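2'-deoxycytidine 5'-triphosphate deaminase (Agrobacterium tumefaciens, PDB 2R9Q) probably deaminates dCTP hydrolytically to dUTP and ammonia, a step on the way to thymidine nucleotides, as dCTP deaminases do. Local coordinates at residues 189-194 against 266-271; 204-209 against 324-329; 255-260 against 317-322; 280-285 against 329-334. One frame throughout, in Å; residues are numbered along the deposited sequence.

How the contacts relate
All four contacts lie in the C-terminal dCTP deaminase domain, and contact 2 touches each of the others. Contacts 2 and 4, with centres about 11 Å apart, share G329 and meet again in one sheet, where strands 202-205 and 331-339 are neighbours. Contact 1, its centre about 17 Å from that of contact 2, is tied to it by a probable hydrogen bond between E267 OE2 and S205 OG of 2.5 Å. Contact 3, about 14 Å from contact 2 between centres, joins it where L255 N meets F324 O at 2.8 Å. Contacts 1 and 3 stay about 10 Å apart at their nearest atoms. Contacts 2, 3 and 4 also reach the second subunit.

Contact 1. Residues 189-194 against 266-271; sequences LVASEN and REAVHV
L189 and A191 hold V190 against V269 with two backbone hydrogen bonds: H270 N gives to L189 O (3.0 Å), and A191 N gives to A268 O (3.2 Å). The two acceptors are met differently. A191 N arrives nearly in line with the A268 carbonyl, whereas H270 N stands 38° above the plane of the L189 carbonyl, whose oxygen is also pressed by V269 CG2 at 3.1 Å. That methyl lies anti to its own backbone N, and V269 CA adds a C-H contact to the same oxygen. Beside the two bonds, V190 CG1 lies obliquely against E267 CB (3.9 Å), using the aliphatic root of the glutamate, and the methyls of A191 and A268 meet at 4.2 Å. The result is a single beta bridge, joining the loop after helix 177-186 to the end of strand 261-269. Just past it the loop swings off through an inverse gamma turn centred on A191, a small residue well suited to so tight and exposed a bend. Farther out, the L189 side chain packs on V180 and L183 of helix 177-186, V190 O accepts from H184 NE2, and the carboxylate of E267 leads away to hydrogen-bond S205 OG.

Contact 2. Residues 204-209 against 324-329; sequences LSIDLK and FILEHG
H328 sets its ring against the chain at D207-K209, which is folded into an Asx turn: D207 OD1 accepts from K209 N at 3.1 Å. The imidazole edge points into this turn. L208 N donates to H328 ND1 (2.9 Å) only 9° out of the ring plane, and D207 OD1 lies near the same plane beside CE1. The D207 and H328 side chains run side by side, pointing the same way, with carboxylate and ring planes 79° apart; D207 OD2 is engaged separately in a salt bridge with R312. K209 crosses H328 at about a right angle and lays CD over the centre of the ring, 3.4 Å from the centroid, a CH-pi contact for which a long aliphatic chain is well suited. On the opposite face sits I206 O, which is itself held by G329 N. Histidine fits here because one flat group offers both an acceptor at its edge and a face to be covered. Deeper in, I206 and L326 cross at about a right angle, with I206 CG2 4.0 Å from L326 CG, and L208 CD2 closes on the same carbon; these branched side chains pack where strand 324-327 passes the end of strand 202-205. The E327 side chain starts away from this contact; its OE1 forms a salt bridge with K69 of the second subunit. Beside the ring, L208 CB rests 3.8 Å from H328 CB.

Contact 3. Residues 255-260 against 317-322; sequences LDPDEF and VRSHEV
S319 and L255 form the tight side. S319 OG donates to L255 O at 2.9 Å, arriving 65° above the carbonyl plane, and with chi1 at 71° the hydroxyl stands between its own backbone N and carbonyl carbon, against P257, whose CA is 3.0 Å from S319 OG. Serine is small enough for this spot, and the P257 nitrogen, 3.2 Å from S319 OG, has no hydrogen to share, so the hydroxyl's bond goes to L255 O. Next to them L255 CD1 presses on V317 CG1 at 3.5 Å, closer than usual for two methyls, their side chains crossing at about a right angle. P257 belongs to a type I beta turn from D256 to E259, in which D256 OD1 also takes D258 N as an Asx turn; the turn links strand 252-255 to strand 261-269 and lies over the end of strand 311-319. Between the turn's carbonyls and the backbone of S319 the contact runs through water instead. One water donates to D256 O (2.6 Å) and accepts from S319 N; a second joins P257 O to S319 O, with only a weak bond from R318 NH2. The R318 guanidinium takes F260 CB over one face, 3.7 Å above its plane, while its NH1 makes a salt bridge to D120. D258 is exposed at the turn's corner.

Contact 4. Residues 280-285 against 329-334; sequences TPFDPL and GQIVGR
The last antiparallel pairs between strands 275-281 and 331-339, beside a classic beta bulge at V332 and G333, bring T280 opposite R334. T280 N donates to R334 O and R334 N to T280 O, both at 2.9 Å. The threonine hydroxyl joins in: T280 OG1 donates to R334 O at 2.6 Å, so this one oxygen is gripped by two donors of a single residue. R334 lies obliquely on the same face of the sheet, and its chi3 of 69° folds the chain back toward T280, leaving OG1 over one face of the guanidinium rather than in its plane. Glycine suits position 333, one before R334: T280 O lies 3.1 Å from G333 CA, on the side where a CB would clash. Past the non-hydrogen-bonded pair P281-G333 the strands part; a water takes F282 N and gives to V332 O. F282 then swings its CG anti to the backbone N (chi1 -175°) and receives I331 CG2 over the centre of its ring, 3.7 Å from the centroid, while P284 CD lies toward the rim of the opposite face. Q330 NE2 donates almost straight to I331 O (172°), fixing its amide beside L285. P284 and L285 go on to pack against the second subunit. The antiparallel ladder thus ends at P281-G333, next to the classic bulge formed against L204 in the four-stranded sheet.

Contact 1. Residues 189-194 against 266-271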
loop_
_atom_site.group_PDB
_atom_site.type_symbol
_atom_site.label_atom_id
_atom_site.label_comp_id
_atom_site.label_asym_id
_atom_site.label_seq_id
_atom_site.Cartn_x
_atom_site.Cartn_y
_atom_site.Cartn_z
ATOM N N LEU B 189 -28.067 23.552 -22.863
ATOM C CA LEU B 189 -27.551 22.639 -21.820
ATOM C C LEU B 189 -26.130 22.118 -22.108
ATOM O O LEU B 189 -25.334 21.961 -21.195
ATOM C CB LEU B 189 -28.506 21.465 -21.582
ATOM C CG LEU B 189 -29.908 21.750 -21.027
ATOM C CD1 LEU B 189 -30.584 20.425 -20.711
ATOM C CD2 LEU B 189 -29.892 22.658 -19.813
ATOM N N VAL B 190 -25.840 21.833 -23.372
ATOM C CA VAL B 190 -24.491 21.506 -23.833
ATOM C C VAL B 190 -24.186 22.339 -25.073
ATOM O O VAL B 190 -25.015 22.419 -25.971
ATOM C CB VAL B 190 -24.373 20.030 -24.190
ATOM C CG1 VAL B 190 -22.935 19.682 -24.516
ATOM C CG2 VAL B 190 -24.887 19.180 -23.042
ATOM N N ALA B 191 -23.007 22.952 -25.123
ATOM C CA ALA B 191 -22.603 23.785 -26.263
ATOM C C ALA B 191 -22.286 22.921 -27.486
ATOM O O ALA B 191 -21.181 22.956 -28.007
ATOM C CB ALA B 191 -21.393 24.643 -25.891
ATOM N N SER B 192 -23.279 22.165 -27.946
ATOM C CA SER B 192 -23.093 21.145 -28.973
ATOM C C SER B 192 -24.448 20.491 -29.320
ATOM O O SER B 192 -25.049 19.821 -28.475
ATOM C CB SER B 192 -22.106 20.081 -28.481
ATOM O OG SER B 192 -21.858 19.117 -29.488
ATOM N N GLU B 193 -24.911 20.694 -30.558
ATOM C CA GLU B 193 -26.240 20.241 -31.003
ATOM C C GLU B 193 -26.214 18.855 -31.691
ATOM O O GLU B 193 -25.758 18.732 -32.831
ATOM C CB GLU B 193 -26.872 21.287 -31.920
ATOM C CG GLU B 193 -27.219 22.587 -31.173
ATOM C CD GLU B 193 -27.735 23.699 -32.093
ATOM O OE1 GLU B 193 -28.595 23.403 -32.967
ATOM O OE2 GLU B 193 -27.289 24.868 -31.926
ATOM N N ASN B 194 -26.694 17.815 -31.003
ATOM C CA ASN B 194 -27.192 17.927 -29.619
ATOM C C ASN B 194 -26.655 16.794 -28.704
ATOM O O ASN B 194 -26.072 15.826 -29.205
ATOM C CB ASN B 194 -28.740 18.153 -29.596
ATOM C CG ASN B 194 -29.551 17.012 -30.201
ATOM O OD1 ASN B 194 -29.820 16.002 -29.543
ATOM N ND2 ASN B 194 -30.011 17.207 -31.435
ATOM N N ARG B 266 -15.341 16.792 -21.711
ATOM C CA ARG B 266 -15.342 17.404 -23.048
ATOM C C ARG B 266 -16.489 18.406 -23.168
ATOM O O ARG B 266 -16.305 19.495 -23.707
ATOM C CB ARG B 266 -15.485 16.358 -24.148
ATOM C CG ARG B 266 -14.320 15.413 -24.271
ATOM C CD ARG B 266 -14.363 14.659 -25.584
ATOM N NE ARG B 266 -15.672 14.075 -25.753
ATOM C CZ ARG B 266 -16.329 13.970 -26.900
ATOM N NH1 ARG B 266 -15.820 14.409 -28.056
ATOM N NH2 ARG B 266 -17.527 13.424 -26.881
ATOM N N GLU B 267 -17.656 18.044 -22.639
ATOM C CA GLU B 267 -18.831 18.906 -22.705
ATOM C C GLU B 267 -18.742 20.152 -21.818
ATOM O O GLU B 267 -18.396 20.078 -20.638
ATOM C CB GLU B 267 -20.100 18.133 -22.384
ATOM C CG GLU B 267 -20.332 16.958 -23.287
ATOM C CD GLU B 267 -19.567 15.721 -22.882
ATOM O OE1 GLU B 267 -18.946 15.747 -21.790
ATOM O OE2 GLU B 267 -19.594 14.718 -23.653
ATOM N N ALA B 268 -19.023 21.300 -22.441
ATOM C CA ALA B 268 -19.261 22.564 -21.762
ATOM C C ALA B 268 -20.760 22.569 -21.429
ATOM O O ALA B 268 -21.593 22.559 -22.327
ATOM C CB ALA B 268 -18.888 23.736 -22.661
ATOM N N VAL B 269 -21.086 22.588 -20.141
ATOM C CA VAL B 269 -22.457 22.408 -19.661
ATOM C C VAL B 269 -23.052 23.682 -18.988
ATOM O O VAL B 269 -22.332 24.518 -18.447
ATOM C CB VAL B 269 -22.559 21.067 -18.784
ATOM C CG1 VAL B 269 -22.023 21.217 -17.336
ATOM C CG2 VAL B 269 -23.967 20.556 -18.772
ATOM N N HIS B 270 -24.372 23.839 -19.072
ATOM C CA HIS B 270 -25.097 24.981 -18.490
ATOM C C HIS B 270 -26.329 24.463 -17.721
ATOM O O HIS B 270 -27.038 23.562 -18.182
ATOM C CB HIS B 270 -25.445 25.972 -19.603
ATOM C CG HIS B 270 -26.460 27.029 -19.250
ATOM N ND1 HIS B 270 -26.291 27.921 -18.210
ATOM C CD2 HIS B 270 -27.620 27.380 -19.854
ATOM C CE1 HIS B 270 -27.314 28.757 -18.175
ATOM N NE2 HIS B 270 -28.127 28.452 -19.170
ATOM N N VAL B 271 -26.500 24.991 -16.504
ATOM C CA VAL B 271 -27.687 24.777 -15.666
ATOM C C VAL B 271 -28.466 26.118 -15.600
ATOM O O VAL B 271 -28.013 27.075 -14.981
ATOM C CB VAL B 271 -27.324 24.274 -14.253
ATOM C CG1 VAL B 271 -28.560 23.883 -13.508
ATOM C CG2 VAL B 271 -26.371 23.083 -14.315
#

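Contact 2. Residues 204-209 against 324-329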
loop_
_atom_site.group_PDB
_atom_site.type_symbol
_atom_site.label_atom_id
_atom_site.label_comp_id
_atom_site.label_asym_id
_atom_site.label_seq_id
_atom_site.Cartn_x
_atom_site.Cartn_y
_atom_site.Cartn_z
ATOM N N LEU B 204 -21.757 12.955 -19.716
ATOM C CA LEU B 204 -20.496 13.665 -19.680
ATOM C C LEU B 204 -19.363 12.716 -20.057
ATOM O O LEU B 204 -19.256 11.613 -19.538
ATOM C CB LEU B 204 -20.282 14.318 -18.304
ATOM C CG LEU B 204 -21.258 15.480 -17.963
ATOM C CD1 LEU B 204 -21.268 15.827 -16.501
ATOM C CD2 LEU B 204 -21.006 16.714 -18.770
ATOM N N SER B 205 -18.522 13.152 -20.980
ATOM C CA SER B 205 -17.414 12.349 -21.438
ATOM C C SER B 205 -16.089 13.047 -21.121
ATOM O O SER B 205 -16.052 14.240 -20.880
ATOM C CB SER B 205 -17.552 12.041 -22.935
ATOM O OG SER B 205 -17.571 13.225 -23.687
ATOM N N ILE B 206 -15.011 12.264 -21.120
ATOM C CA ILE B 206 -13.719 12.738 -20.649
ATOM C C ILE B 206 -12.867 13.331 -21.768
ATOM O O ILE B 206 -12.759 12.758 -22.834
ATOM C CB ILE B 206 -12.947 11.616 -19.848
ATOM C CG1 ILE B 206 -11.984 12.251 -18.845
ATOM C CG2 ILE B 206 -12.265 10.632 -20.769
ATOM C CD1 ILE B 206 -12.694 12.717 -17.570
ATOM N N ASP B 207 -12.267 14.486 -21.504
ATOM C CA ASP B 207 -11.355 15.119 -22.430
ATOM C C ASP B 207 -9.919 14.808 -22.057
ATOM O O ASP B 207 -9.395 15.339 -21.076
ATOM C CB ASP B 207 -11.546 16.620 -22.419
ATOM C CG ASP B 207 -10.943 17.293 -23.635
ATOM O OD1 ASP B 207 -9.867 16.863 -24.143
ATOM O OD2 ASP B 207 -11.576 18.265 -24.096
ATOM N N LEU B 208 -9.283 13.980 -22.870
ATOM C CA LEU B 208 -7.905 13.561 -22.677
ATOM C C LEU B 208 -6.960 14.079 -23.803
ATOM O O LEU B 208 -5.822 13.653 -23.918
ATOM C CB LEU B 208 -7.881 12.024 -22.574
ATOM C CG LEU B 208 -7.776 11.346 -21.213
ATOM C CD1 LEU B 208 -8.161 12.256 -20.070
ATOM C CD2 LEU B 208 -8.586 10.038 -21.196
ATOM N N LYS B 209 -7.447 15.019 -24.609
ATOM C CA LYS B 209 -6.671 15.557 -25.743
ATOM C C LYS B 209 -5.658 16.611 -25.294
ATOM O O LYS B 209 -4.550 16.680 -25.836
ATOM C CB LYS B 209 -7.579 16.093 -26.857
ATOM C CG LYS B 209 -7.418 15.378 -28.202
ATOM C CD LYS B 209 -8.216 14.082 -28.300
ATOM C CE LYS B 209 -8.137 13.454 -29.683
ATOM N NZ LYS B 209 -6.752 12.974 -30.035
ATOM N N PHE B 324 -6.973 0.718 -15.296
ATOM C CA PHE B 324 -7.846 0.899 -16.401
ATOM C C PHE B 324 -7.268 1.982 -17.286
ATOM O O PHE B 324 -6.851 3.061 -16.809
ATOM C CB PHE B 324 -9.251 1.273 -15.917
ATOM C CG PHE B 324 -10.305 1.297 -17.022
ATOM C CD1 PHE B 324 -10.765 0.111 -17.596
ATOM C CD2 PHE B 324 -10.841 2.500 -17.475
ATOM C CE1 PHE B 324 -11.734 0.120 -18.592
ATOM C CE2 PHE B 324 -11.804 2.524 -18.482
ATOM C CZ PHE B 324 -12.246 1.331 -19.042
ATOM N N ILE B 325 -7.211 1.684 -18.574
ATOM C CA ILE B 325 -6.834 2.671 -19.562
ATOM C C ILE B 325 -8.090 3.444 -19.908
ATOM O O ILE B 325 -8.957 2.913 -20.539
ATOM C CB ILE B 325 -6.252 2.066 -20.847
ATOM C CG1 ILE B 325 -5.059 1.160 -20.547
ATOM C CG2 ILE B 325 -5.845 3.197 -21.819
ATOM C CD1 ILE B 325 -4.906 0.024 -21.560
ATOM N N LEU B 326 -8.159 4.695 -19.453
ATOM C CA LEU B 326 -9.260 5.577 -19.732
ATOM C C LEU B 326 -8.950 6.305 -21.027
ATOM O O LEU B 326 -7.869 6.835 -21.208
ATOM C CB LEU B 326 -9.490 6.566 -18.582
ATOM C CG LEU B 326 -10.627 7.598 -18.702
ATOM C CD1 LEU B 326 -12.035 7.000 -18.685
ATOM C CD2 LEU B 326 -10.452 8.653 -17.593
ATOM N N GLU B 327 -9.925 6.325 -21.916
ATOM C CA GLU B 327 -9.729 6.869 -23.260
ATOM C C GLU B 327 -10.630 8.082 -23.450
ATOM O O GLU B 327 -11.750 8.123 -22.908
ATOM C CB GLU B 327 -10.006 5.786 -24.335
ATOM C CG GLU B 327 -9.028 4.618 -24.300
ATOM C CD GLU B 327 -9.443 3.467 -25.205
ATOM O OE1 GLU B 327 -9.388 3.669 -26.451
ATOM O OE2 GLU B 327 -9.823 2.366 -24.672
ATOM N N HIS B 328 -10.101 9.062 -24.189
ATOM C CA HIS B 328 -10.816 10.275 -24.605
ATOM C C HIS B 328 -12.201 9.967 -25.215
ATOM O O HIS B 328 -12.361 8.998 -25.961
ATOM C CB HIS B 328 -9.956 11.031 -25.623
ATOM C CG HIS B 328 -10.582 12.297 -26.140
ATOM N ND1 HIS B 328 -10.418 13.518 -25.521
ATOM C CD2 HIS B 328 -11.371 12.525 -27.213
ATOM C CE1 HIS B 328 -11.073 14.447 -26.195
ATOM N NE2 HIS B 328 -11.664 13.867 -27.224
ATOM N N GLY B 329 -13.196 10.783 -24.883
ATOM C CA GLY B 329 -14.574 10.531 -25.300
ATOM C C GLY B 329 -15.311 9.488 -24.487
ATOM O O GLY B 329 -16.501 9.342 -24.627
#

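Contact 3. Residues 255-260 against 317-322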
loop_
_atom_site.group_PDB
_atom_site.type_symbol
_atom_site.label_atom_id
_atom_site.label_comp_id
_atom_site.label_asym_id
_atom_site.label_seq_id
_atom_site.Cartn_x
_atom_site.Cartn_y
_atom_site.Cartn_z
ATOM N N LEU B 255 -5.261 4.832 -15.352
ATOM C CA LEU B 255 -5.736 5.055 -14.013
ATOM C C LEU B 255 -5.251 3.954 -13.050
ATOM O O LEU B 255 -5.792 2.848 -13.051
ATOM C CB LEU B 255 -7.269 5.093 -14.024
ATOM C CG LEU B 255 -8.033 6.202 -14.758
ATOM C CD1 LEU B 255 -9.532 5.957 -14.581
ATOM C CD2 LEU B 255 -7.623 7.603 -14.290
ATOM N N ASP B 256 -4.249 4.305 -12.239
ATOM C CA ASP B 256 -3.673 3.490 -11.153
ATOM C C ASP B 256 -4.675 3.582 -10.034
ATOM O O ASP B 256 -5.069 4.687 -9.688
ATOM C CB ASP B 256 -2.260 4.048 -10.748
ATOM C CG ASP B 256 -1.617 3.379 -9.469
ATOM O OD1 ASP B 256 -2.320 2.831 -8.577
ATOM O OD2 ASP B 256 -0.355 3.426 -9.358
ATOM N N PRO B 257 -5.111 2.429 -9.487
ATOM C CA PRO B 257 -6.220 2.454 -8.522
ATOM C C PRO B 257 -5.886 3.134 -7.174
ATOM O O PRO B 257 -6.802 3.589 -6.490
ATOM C CB PRO B 257 -6.589 0.949 -8.333
ATOM C CG PRO B 257 -5.735 0.184 -9.250
ATOM C CD PRO B 257 -4.613 1.055 -9.711
ATOM N N ASP B 258 -4.602 3.204 -6.815
ATOM C CA ASP B 258 -4.175 3.925 -5.588
ATOM C C ASP B 258 -4.102 5.461 -5.755
ATOM O O ASP B 258 -3.934 6.173 -4.790
ATOM C CB ASP B 258 -2.801 3.439 -5.085
ATOM C CG ASP B 258 -2.721 1.900 -4.910
ATOM O OD1 ASP B 258 -1.695 1.314 -5.380
ATOM O OD2 ASP B 258 -3.670 1.290 -4.316
ATOM N N GLU B 259 -4.216 5.962 -6.971
ATOM C CA GLU B 259 -4.110 7.371 -7.220
ATOM C C GLU B 259 -5.466 8.074 -7.345
ATOM O O GLU B 259 -6.500 7.473 -7.487
ATOM C CB GLU B 259 -3.269 7.600 -8.471
ATOM C CG GLU B 259 -1.846 7.006 -8.441
ATOM C CD GLU B 259 -0.909 7.647 -7.429
ATOM O OE1 GLU B 259 -0.879 8.900 -7.292
ATOM O OE2 GLU B 259 -0.151 6.896 -6.783
ATOM N N PHE B 260 -5.466 9.389 -7.250
ATOM C CA PHE B 260 -6.662 10.127 -7.645
ATOM C C PHE B 260 -6.305 11.194 -8.642
ATOM O O PHE B 260 -5.218 11.735 -8.619
ATOM C CB PHE B 260 -7.455 10.598 -6.406
ATOM C CG PHE B 260 -7.300 12.022 -6.049
ATOM C CD1 PHE B 260 -8.340 12.905 -6.285
ATOM C CD2 PHE B 260 -6.155 12.466 -5.412
ATOM C CE1 PHE B 260 -8.227 14.211 -5.962
ATOM C CE2 PHE B 260 -6.022 13.784 -5.055
ATOM C CZ PHE B 260 -7.059 14.673 -5.324
ATOM N N VAL B 317 -11.789 11.239 -10.901
ATOM C CA VAL B 317 -11.902 9.885 -11.396
ATOM C C VAL B 317 -10.878 9.001 -10.690
ATOM O O VAL B 317 -9.712 9.376 -10.503
ATOM C CB VAL B 317 -11.698 9.858 -12.942
ATOM C CG1 VAL B 317 -11.679 8.464 -13.485
ATOM C CG2 VAL B 317 -12.707 10.742 -13.635
ATOM N N ARG B 318 -11.363 7.853 -10.251
ATOM C CA ARG B 318 -10.560 6.803 -9.673
ATOM C C ARG B 318 -10.937 5.466 -10.316
ATOM O O ARG B 318 -12.098 5.201 -10.612
ATOM C CB ARG B 318 -10.808 6.686 -8.174
ATOM C CG ARG B 318 -10.237 7.768 -7.281
ATOM C CD ARG B 318 -10.684 7.457 -5.813
ATOM N NE ARG B 318 -9.762 7.902 -4.766
ATOM C CZ ARG B 318 -8.626 7.283 -4.413
ATOM N NH1 ARG B 318 -7.893 7.799 -3.440
ATOM N NH2 ARG B 318 -8.208 6.175 -5.031
ATOM N N SER B 319 -9.927 4.634 -10.538
ATOM C CA SER B 319 -10.153 3.260 -10.943
ATOM C C SER B 319 -10.284 2.398 -9.698
ATOM O O SER B 319 -9.697 2.681 -8.638
ATOM C CB SER B 319 -9.028 2.725 -11.827
ATOM O OG SER B 319 -7.893 2.537 -11.053
ATOM N N HIS B 320 -11.063 1.335 -9.865
ATOM C CA HIS B 320 -11.355 0.415 -8.790
ATOM C C HIS B 320 -10.773 -0.969 -9.037
ATOM O O HIS B 320 -10.956 -1.565 -10.101
ATOM C CB HIS B 320 -12.854 0.380 -8.579
ATOM C CG HIS B 320 -13.390 1.721 -8.198
ATOM N ND1 HIS B 320 -12.831 2.462 -7.176
ATOM C CD2 HIS B 320 -14.372 2.489 -8.736
ATOM C CE1 HIS B 320 -13.457 3.620 -7.090
ATOM N NE2 HIS B 320 -14.396 3.665 -8.021
ATOM N N GLU B 321 -10.043 -1.439 -8.034
ATOM C CA GLU B 321 -9.422 -2.763 -8.036
ATOM C C GLU B 321 -8.273 -2.922 -9.027
ATOM O O GLU B 321 -7.181 -3.225 -8.613
ATOM C CB GLU B 321 -10.459 -3.871 -8.225
ATOM C CG GLU B 321 -11.387 -4.012 -7.031
ATOM C CD GLU B 321 -12.293 -5.206 -7.180
ATOM O OE1 GLU B 321 -13.040 -5.216 -8.199
ATOM O OE2 GLU B 321 -12.247 -6.112 -6.305
ATOM N N VAL B 322 -8.536 -2.722 -10.313
ATOM C CA VAL B 322 -7.573 -2.949 -11.376
ATOM C C VAL B 322 -7.275 -1.631 -12.160
ATOM O O VAL B 322 -8.152 -0.778 -12.299
ATOM C CB VAL B 322 -8.111 -4.112 -12.308
ATOM C CG1 VAL B 322 -7.663 -3.973 -13.694
ATOM C CG2 VAL B 322 -7.708 -5.477 -11.753
HETATM O O HOH W 1 -7.490 5.629 -10.039
HETATM O O HOH W 2 -9.482 3.535 -6.251
#

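Contact 4. Residues 280-285 against 329-334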
loop_
_atom_site.group_PDB
_atom_site.type_symbol
_atom_site.label_atom_id
_atom_site.label_comp_id
_atom_site.label_asym_id
_atom_site.label_seq_id
_atom_site.Cartn_x
_atom_site.Cartn_y
_atom_site.Cartn_z
ATOM N N THR B 280 -23.909 12.375 -11.493
ATOM C CA THR B 280 -24.031 10.965 -11.100
ATOM C C THR B 280 -22.981 10.097 -11.830
ATOM O O THR B 280 -22.582 10.425 -12.936
ATOM C CB THR B 280 -25.452 10.398 -11.381
ATOM O OG1 THR B 280 -25.755 10.528 -12.779
ATOM C CG2 THR B 280 -26.506 11.133 -10.559
ATOM N N PRO B 281 -22.493 9.022 -11.176
ATOM C CA PRO B 281 -21.724 7.992 -11.860
ATOM C C PRO B 281 -22.465 7.302 -13.000
ATOM O O PRO B 281 -23.673 7.069 -12.904
ATOM C CB PRO B 281 -21.419 6.988 -10.748
ATOM C CG PRO B 281 -21.462 7.781 -9.513
ATOM C CD PRO B 281 -22.552 8.758 -9.726
ATOM N N PHE B 282 -21.708 6.988 -14.053
ATOM C CA PHE B 282 -22.172 6.179 -15.194
ATOM C C PHE B 282 -22.169 4.690 -14.817
ATOM O O PHE B 282 -21.122 4.022 -14.814
ATOM C CB PHE B 282 -21.288 6.454 -16.421
ATOM C CG PHE B 282 -21.750 5.779 -17.683
ATOM C CD1 PHE B 282 -23.059 5.928 -18.137
ATOM C CD2 PHE B 282 -20.862 5.013 -18.435
ATOM C CE1 PHE B 282 -23.489 5.291 -19.324
ATOM C CE2 PHE B 282 -21.277 4.386 -19.625
ATOM C CZ PHE B 282 -22.593 4.523 -20.070
ATOM N N ASP B 283 -23.362 4.188 -14.495
ATOM C CA ASP B 283 -23.531 2.907 -13.766
ATOM C C ASP B 283 -23.034 1.659 -14.495
ATOM O O ASP B 283 -22.400 0.796 -13.859
ATOM C CB ASP B 283 -24.987 2.740 -13.305
ATOM C CG ASP B 283 -25.389 3.776 -12.215
ATOM O OD1 ASP B 283 -24.494 4.531 -11.694
ATOM O OD2 ASP B 283 -26.607 3.835 -11.871
ATOM N N PRO B 284 -23.286 1.569 -15.825
ATOM C CA PRO B 284 -22.705 0.504 -16.640
ATOM C C PRO B 284 -21.220 0.204 -16.401
ATOM O O PRO B 284 -20.788 -0.913 -16.694
ATOM C CB PRO B 284 -22.924 1.013 -18.074
ATOM C CG PRO B 284 -24.180 1.759 -17.994
ATOM C CD PRO B 284 -24.158 2.436 -16.643
ATOM N N LEU B 285 -20.461 1.177 -15.880
ATOM C CA LEU B 285 -19.000 1.070 -15.720
ATOM C C LEU B 285 -18.460 1.308 -14.297
ATOM O O LEU B 285 -17.265 1.444 -14.123
ATOM C CB LEU B 285 -18.293 2.008 -16.716
ATOM C CG LEU B 285 -18.549 1.794 -18.215
ATOM C CD1 LEU B 285 -17.524 2.541 -19.046
ATOM C CD2 LEU B 285 -18.564 0.299 -18.603
ATOM N N GLY B 329 -13.196 10.783 -24.883
ATOM C CA GLY B 329 -14.574 10.531 -25.300
ATOM C C GLY B 329 -15.311 9.488 -24.487
ATOM O O GLY B 329 -16.501 9.342 -24.627
ATOM N N GLN B 330 -14.619 8.764 -23.619
ATOM C CA GLN B 330 -15.283 7.809 -22.733
ATOM C C GLN B 330 -16.295 8.532 -21.844
ATOM O O GLN B 330 -15.951 9.523 -21.178
ATOM C CB GLN B 330 -14.249 7.105 -21.884
ATOM C CG GLN B 330 -14.773 6.275 -20.721
ATOM C CD GLN B 330 -15.505 5.044 -21.156
ATOM O OE1 GLN B 330 -14.978 4.236 -21.896
ATOM N NE2 GLN B 330 -16.720 4.876 -20.664
ATOM N N ILE B 331 -17.530 8.013 -21.823
ATOM C CA ILE B 331 -18.556 8.482 -20.882
ATOM C C ILE B 331 -18.274 8.105 -19.420
ATOM O O ILE B 331 -18.001 6.948 -19.107
ATOM C CB ILE B 331 -19.975 8.006 -21.263
ATOM C CG1 ILE B 331 -20.374 8.605 -22.624
ATOM C CG2 ILE B 331 -20.988 8.396 -20.167
ATOM C CD1 ILE B 331 -21.572 7.929 -23.278
ATOM N N VAL B 332 -18.349 9.107 -18.539
ATOM C CA VAL B 332 -17.931 8.965 -17.135
ATOM C C VAL B 332 -18.995 9.336 -16.099
ATOM O O VAL B 332 -18.918 8.944 -14.931
ATOM C CB VAL B 332 -16.608 9.733 -16.852
ATOM C CG1 VAL B 332 -15.506 9.255 -17.818
ATOM C CG2 VAL B 332 -16.813 11.270 -16.893
ATOM N N GLY B 333 -19.985 10.084 -16.537
ATOM C CA GLY B 333 -21.107 10.435 -15.700
ATOM C C GLY B 333 -22.326 10.957 -16.434
ATOM O O GLY B 333 -22.349 11.115 -17.659
ATOM N N ARG B 334 -23.320 11.282 -15.637
ATOM C CA ARG B 334 -24.607 11.690 -16.115
ATOM C C ARG B 334 -25.120 12.885 -15.222
ATOM O O ARG B 334 -25.265 12.769 -14.004
ATOM C CB ARG B 334 -25.418 10.394 -16.118
ATOM C CG ARG B 334 -26.874 10.437 -16.171
ATOM C CD ARG B 334 -27.406 9.024 -15.788
ATOM N NE ARG B 334 -27.227 8.601 -14.372
ATOM C CZ ARG B 334 -28.126 8.761 -13.388
ATOM N NH1 ARG B 334 -29.276 9.393 -13.603
ATOM N NH2 ARG B 334 -27.874 8.315 -12.163
HETATM O O HOH W 3 -18.698 7.159 -13.043
#